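NigD-like protein (Bacteroides vulgatus ATCC 8482, PDB 3K6O) is of unknown function but, as a NigD-like protein, pairs an N-terminal OB domain with a C-terminal beta-sandwich domain. Local coordinates at residues A[110-121]-A[211-222]. Numbering follows the deposited sequence.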
loop_
_atom_site.group_PDB
_atom_site.type_symbol
_atom_site.label_atom_id
_atom_site.label_comp_id
_atom_site.label_asym_id
_atom_site.label_seq_id
_atom_site.Cartn_x
_atom_site.Cartn_y
_atom_site.Cartn_z
ATOM N N ASP A 110 1.851 6.349 7.965
ATOM C CA ASP A 110 1.356 4.999 8.269
ATOM C C ASP A 110 2.150 3.957 7.492
ATOM O O ASP A 110 2.545 4.205 6.372
ATOM C CB ASP A 110 -0.119 4.845 7.894
ATOM C CG ASP A 110 -1.020 5.662 8.755
ATOM O OD1 ASP A 110 -1.303 5.220 9.876
ATOM O OD2 ASP A 110 -1.432 6.747 8.319
HETATM N N MSE A 111 2.397 2.806 8.105
HETATM C CA MSE A 111 2.884 1.665 7.366
HETATM C C MSE A 111 2.342 0.380 7.938
HETATM O O MSE A 111 2.440 0.155 9.129
HETATM C CB MSE A 111 4.408 1.605 7.348
HETATM C CG MSE A 111 4.954 0.331 6.575
HETATM SE SE MSE A 111 6.878 0.132 6.987
HETATM C CE MSE A 111 7.360 1.750 6.153
ATOM N N TRP A 112 1.810 -0.479 7.072
ATOM C CA TRP A 112 1.335 -1.779 7.507
ATOM C C TRP A 112 1.302 -2.749 6.341
ATOM O O TRP A 112 1.029 -2.355 5.210
ATOM C CB TRP A 112 -0.053 -1.668 8.154
ATOM C CG TRP A 112 -1.198 -1.535 7.189
ATOM C CD1 TRP A 112 -2.060 -2.499 6.834
ATOM C CD2 TRP A 112 -1.599 -0.353 6.484
ATOM N NE1 TRP A 112 -3.006 -1.999 5.971
ATOM C CE2 TRP A 112 -2.727 -0.683 5.725
ATOM C CE3 TRP A 112 -1.117 0.956 6.434
ATOM C CZ2 TRP A 112 -3.376 0.238 4.893
ATOM C CZ3 TRP A 112 -1.784 1.889 5.611
ATOM C CH2 TRP A 112 -2.900 1.523 4.864
ATOM N N PRO A 113 1.588 -4.022 6.612
ATOM C CA PRO A 113 1.399 -5.049 5.597
ATOM C C PRO A 113 -0.016 -5.578 5.604
ATOM O O PRO A 113 -0.663 -5.602 6.641
ATOM C CB PRO A 113 2.357 -6.160 6.048
ATOM C CG PRO A 113 2.361 -6.062 7.542
ATOM C CD PRO A 113 2.140 -4.570 7.866
ATOM N N SER A 114 -0.460 -6.010 4.442
ATOM C CA SER A 114 -1.636 -6.808 4.263
ATOM C C SER A 114 -1.172 -8.108 3.582
ATOM O O SER A 114 0.023 -8.288 3.339
ATOM C CB SER A 114 -2.605 -6.072 3.338
ATOM O OG SER A 114 -1.980 -5.851 2.083
ATOM N N ASP A 115 -2.113 -8.968 3.207
ATOM C CA ASP A 115 -1.760 -10.255 2.606
ATOM C C ASP A 115 -0.897 -10.070 1.381
ATOM O O ASP A 115 -0.034 -10.900 1.142
ATOM C CB ASP A 115 -3.006 -11.098 2.234
ATOM C CG ASP A 115 -2.687 -12.624 2.035
ATOM O OD1 ASP A 115 -2.021 -13.237 2.910
ATOM O OD2 ASP A 115 -3.114 -13.207 0.990
ATOM N N ASP A 116 -1.147 -9.025 0.588
ATOM C CA ASP A 116 -0.471 -8.889 -0.698
ATOM C C ASP A 116 0.458 -7.702 -0.781
ATOM O O ASP A 116 1.276 -7.678 -1.694
ATOM C CB ASP A 116 -1.436 -8.767 -1.891
ATOM C CG ASP A 116 -2.330 -9.977 -2.078
ATOM O OD1 ASP A 116 -1.911 -11.140 -1.853
ATOM O OD2 ASP A 116 -3.472 -9.741 -2.491
ATOM N N TYR A 117 0.340 -6.742 0.134
ATOM C CA TYR A 117 1.073 -5.467 -0.009
ATOM C C TYR A 117 1.685 -4.933 1.245
ATOM O O TYR A 117 1.187 -5.170 2.317
ATOM C CB TYR A 117 0.166 -4.352 -0.534
ATOM C CG TYR A 117 -0.669 -4.685 -1.748
ATOM C CD1 TYR A 117 -0.177 -4.496 -3.038
ATOM C CD2 TYR A 117 -1.957 -5.177 -1.599
ATOM C CE1 TYR A 117 -0.937 -4.789 -4.174
ATOM C CE2 TYR A 117 -2.753 -5.472 -2.738
ATOM C CZ TYR A 117 -2.236 -5.270 -4.017
ATOM O OH TYR A 117 -3.014 -5.525 -5.129
ATOM N N LEU A 118 2.775 -4.196 1.091
ATOM C CA LEU A 118 3.190 -3.248 2.109
ATOM C C LEU A 118 2.587 -1.879 1.739
ATOM O O LEU A 118 2.875 -1.305 0.688
ATOM C CB LEU A 118 4.701 -3.163 2.208
ATOM C CG LEU A 118 5.170 -2.302 3.377
ATOM C CD1 LEU A 118 4.923 -3.003 4.729
ATOM C CD2 LEU A 118 6.617 -1.928 3.245
ATOM N N ASN A 119 1.752 -1.377 2.640
ATOM C CA ASN A 119 0.992 -0.147 2.466
ATOM C C ASN A 119 1.652 0.958 3.245
ATOM O O ASN A 119 1.870 0.845 4.452
ATOM C CB ASN A 119 -0.432 -0.359 2.950
ATOM C CG ASN A 119 -1.100 -1.508 2.214
ATOM O OD1 ASN A 119 -1.301 -1.449 0.987
ATOM N ND2 ASN A 119 -1.396 -2.603 2.947
ATOM N N VAL A 120 1.953 2.039 2.545
ATOM C CA VAL A 120 2.626 3.174 3.152
ATOM C C VAL A 120 1.891 4.497 2.837
ATOM O O VAL A 120 1.615 4.807 1.698
ATOM C CB VAL A 120 4.063 3.251 2.663
ATOM C CG1 VAL A 120 4.868 4.311 3.517
ATOM C CG2 VAL A 120 4.722 1.865 2.746
ATOM N N ARG A 121 1.574 5.260 3.871
ATOM C CA ARG A 121 1.128 6.615 3.705
ATOM C C ARG A 121 2.275 7.457 4.186
ATOM O O ARG A 121 2.805 7.206 5.267
ATOM C CB ARG A 121 -0.124 6.904 4.526
ATOM C CG ARG A 121 -0.693 8.318 4.243
ATOM C CD ARG A 121 -2.109 8.478 4.754
ATOM N NE ARG A 121 -2.046 8.547 6.198
ATOM C CZ ARG A 121 -2.760 9.357 6.960
ATOM N NH1 ARG A 121 -3.672 10.174 6.441
ATOM N NH2 ARG A 121 -2.562 9.322 8.263
ATOM N N ASP A 211 -2.727 -4.734 12.814
ATOM C CA ASP A 211 -1.786 -3.794 12.266
ATOM C C ASP A 211 -2.455 -2.690 11.424
ATOM O O ASP A 211 -1.800 -1.698 11.113
ATOM C CB ASP A 211 -0.791 -4.520 11.340
ATOM C CG ASP A 211 0.121 -5.501 12.063
ATOM O OD1 ASP A 211 0.254 -5.464 13.299
ATOM O OD2 ASP A 211 0.737 -6.302 11.339
ATOM N N VAL A 212 -3.722 -2.868 11.028
ATOM C CA VAL A 212 -4.356 -1.975 10.052
ATOM C C VAL A 212 -4.792 -0.685 10.752
ATOM O O VAL A 212 -5.543 -0.742 11.708
ATOM C CB VAL A 212 -5.584 -2.661 9.346
ATOM C CG1 VAL A 212 -6.244 -1.714 8.344
ATOM C CG2 VAL A 212 -5.143 -3.998 8.660
ATOM N N PRO A 213 -4.299 0.490 10.293
ATOM C CA PRO A 213 -4.746 1.735 10.926
ATOM C C PRO A 213 -6.195 2.056 10.592
ATOM O O PRO A 213 -6.668 1.651 9.556
ATOM C CB PRO A 213 -3.798 2.807 10.341
ATOM C CG PRO A 213 -2.936 2.127 9.396
ATOM C CD PRO A 213 -3.407 0.747 9.155
ATOM N N GLY A 214 -6.889 2.749 11.486
ATOM C CA GLY A 214 -8.204 3.339 11.166
ATOM C C GLY A 214 -8.036 4.638 10.382
ATOM O O GLY A 214 -7.117 5.413 10.643
ATOM N N PHE A 215 -8.885 4.867 9.387
ATOM C CA PHE A 215 -8.818 6.115 8.601
ATOM C C PHE A 215 -10.148 6.824 8.614
ATOM O O PHE A 215 -11.170 6.214 8.917
ATOM C CB PHE A 215 -8.428 5.824 7.147
ATOM C CG PHE A 215 -7.067 5.217 6.994
ATOM C CD1 PHE A 215 -5.926 5.981 7.204
ATOM C CD2 PHE A 215 -6.923 3.889 6.608
ATOM C CE1 PHE A 215 -4.666 5.421 7.061
ATOM C CE2 PHE A 215 -5.674 3.328 6.472
ATOM C CZ PHE A 215 -4.544 4.096 6.696
ATOM N N ASN A 216 -10.144 8.105 8.258
ATOM C CA ASN A 216 -11.409 8.822 8.061
ATOM C C ASN A 216 -11.441 9.628 6.751
ATOM O O ASN A 216 -10.461 9.635 6.011
ATOM C CB ASN A 216 -11.745 9.657 9.301
ATOM C CG ASN A 216 -10.631 10.553 9.722
ATOM O OD1 ASN A 216 -9.983 11.209 8.894
ATOM N ND2 ASN A 216 -10.403 10.616 11.029
ATOM N N PRO A 217 -12.586 10.260 6.432
ATOM C CA PRO A 217 -12.693 10.965 5.152
ATOM C C PRO A 217 -11.611 12.010 4.860
ATOM O O PRO A 217 -11.203 12.169 3.710
ATOM C CB PRO A 217 -14.075 11.617 5.243
ATOM C CG PRO A 217 -14.861 10.611 6.048
ATOM C CD PRO A 217 -13.890 10.192 7.119
ATOM N N LEU A 218 -11.142 12.714 5.881
ATOM C CA LEU A 218 -10.094 13.703 5.669
ATOM C C LEU A 218 -8.857 13.030 5.121
ATOM O O LEU A 218 -8.179 13.594 4.252
ATOM C CB LEU A 218 -9.765 14.474 6.963
ATOM C CG LEU A 218 -8.792 15.667 6.818
ATOM C CD1 LEU A 218 -9.276 16.705 5.775
ATOM C CD2 LEU A 218 -8.575 16.337 8.172
ATOM N N ASP A 219 -8.591 11.805 5.595
ATOM C CA ASP A 219 -7.400 11.059 5.157
ATOM C C ASP A 219 -7.471 10.847 3.656
ATOM O O ASP A 219 -6.478 11.022 2.947
ATOM C CB ASP A 219 -7.272 9.697 5.867
ATOM C CG ASP A 219 -6.966 9.831 7.350
ATOM O OD1 ASP A 219 -6.142 10.692 7.723
ATOM O OD2 ASP A 219 -7.544 9.057 8.139
ATOM N N LEU A 220 -8.656 10.484 3.175
ATOM C CA LEU A 220 -8.874 10.319 1.745
ATOM C C LEU A 220 -8.868 11.676 1.012
ATOM O O LEU A 220 -8.200 11.810 -0.016
ATOM C CB LEU A 220 -10.178 9.573 1.499
ATOM C CG LEU A 220 -10.691 9.534 0.052
ATOM C CD1 LEU A 220 -9.666 8.899 -0.868
ATOM C CD2 LEU A 220 -11.996 8.775 -0.023
ATOM N N ALA A 221 -9.595 12.667 1.537
ATOM C CA ALA A 221 -9.618 14.012 0.926
ATOM C C ALA A 221 -8.212 14.589 0.733
ATOM O O ALA A 221 -7.865 15.051 -0.362
ATOM C CB ALA A 221 -10.501 14.997 1.748
ATOM N N GLU A 222 -7.398 14.545 1.785
ATOM C CA GLU A 222 -6.004 14.987 1.695
ATOM C C GLU A 222 -5.194 14.406 0.520
ATOM O O GLU A 222 -4.220 15.022 0.114
ATOM C CB GLU A 222 -5.259 14.632 2.979
ATOM C CG GLU A 222 -5.552 15.521 4.170
ATOM C CD GLU A 222 -4.963 14.956 5.477
ATOM O OE1 GLU A 222 -4.094 14.028 5.416
ATOM O OE2 GLU A 222 -5.384 15.454 6.559
HETATM O O HOH W 1 0.382 -0.689 11.503
HETATM O O HOH W 2 -3.723 11.379 3.599
#
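Trp112 points from the hairpin of strands 107-113 and 117-125 toward segment 211-222, and it has the largest share of any residue in the contact. Trp112 CB sits 3.4 Å from Asp211 O. CG is wedged between the backbone N and the carbonyl carbon (chi1 78°), which lays the ring against the extended chain at Val212 and Pro213. CD1 and NE1 then meet the methyls of Val212, whose CA lies over the five-membered ring. Over the six-membered ring comes Pro213 CD, a CH-pi contact 3.7 Å from the centroid; Asn119 CB presses on the opposite face. At the far end Trp112 CH2 touches Phe215 CZ at 3.6 Å, the planes of the Trp112 and Phe215 rings inclined at 48°. Replacing Trp112 by an alanine would probably leave Pro213 and Phe215 without the surface they rest on and open a gap next to Asn119 CB.

Beyond the indole the contact turns polar. Arg121, bent at chi3 (72°), grips Asp110 side-on in a salt bridge, NE and NH2 both closing on OD2, while Phe215 CE1 lies over one guanidinium face. Arg121 NH1 crosses to Asp219 OD1 at 2.8 Å, a salt bridge made from above the carboxylate plane. Asp219 OD2 accepts from Asn216 N, so one carboxylate ties the start of helix 217-221 to the hairpin. A water joins Arg121 NH1 to Asp219 O and Glu222 OE1.

Phe215 also meets Phe60 edge-to-face, and Leu220 packs on strand 58-66. The C-terminal tail and its short helix thus bridge a beta-hairpin of the NigD-like C-terminal beta-sandwich domain and the N-terminal OB domain.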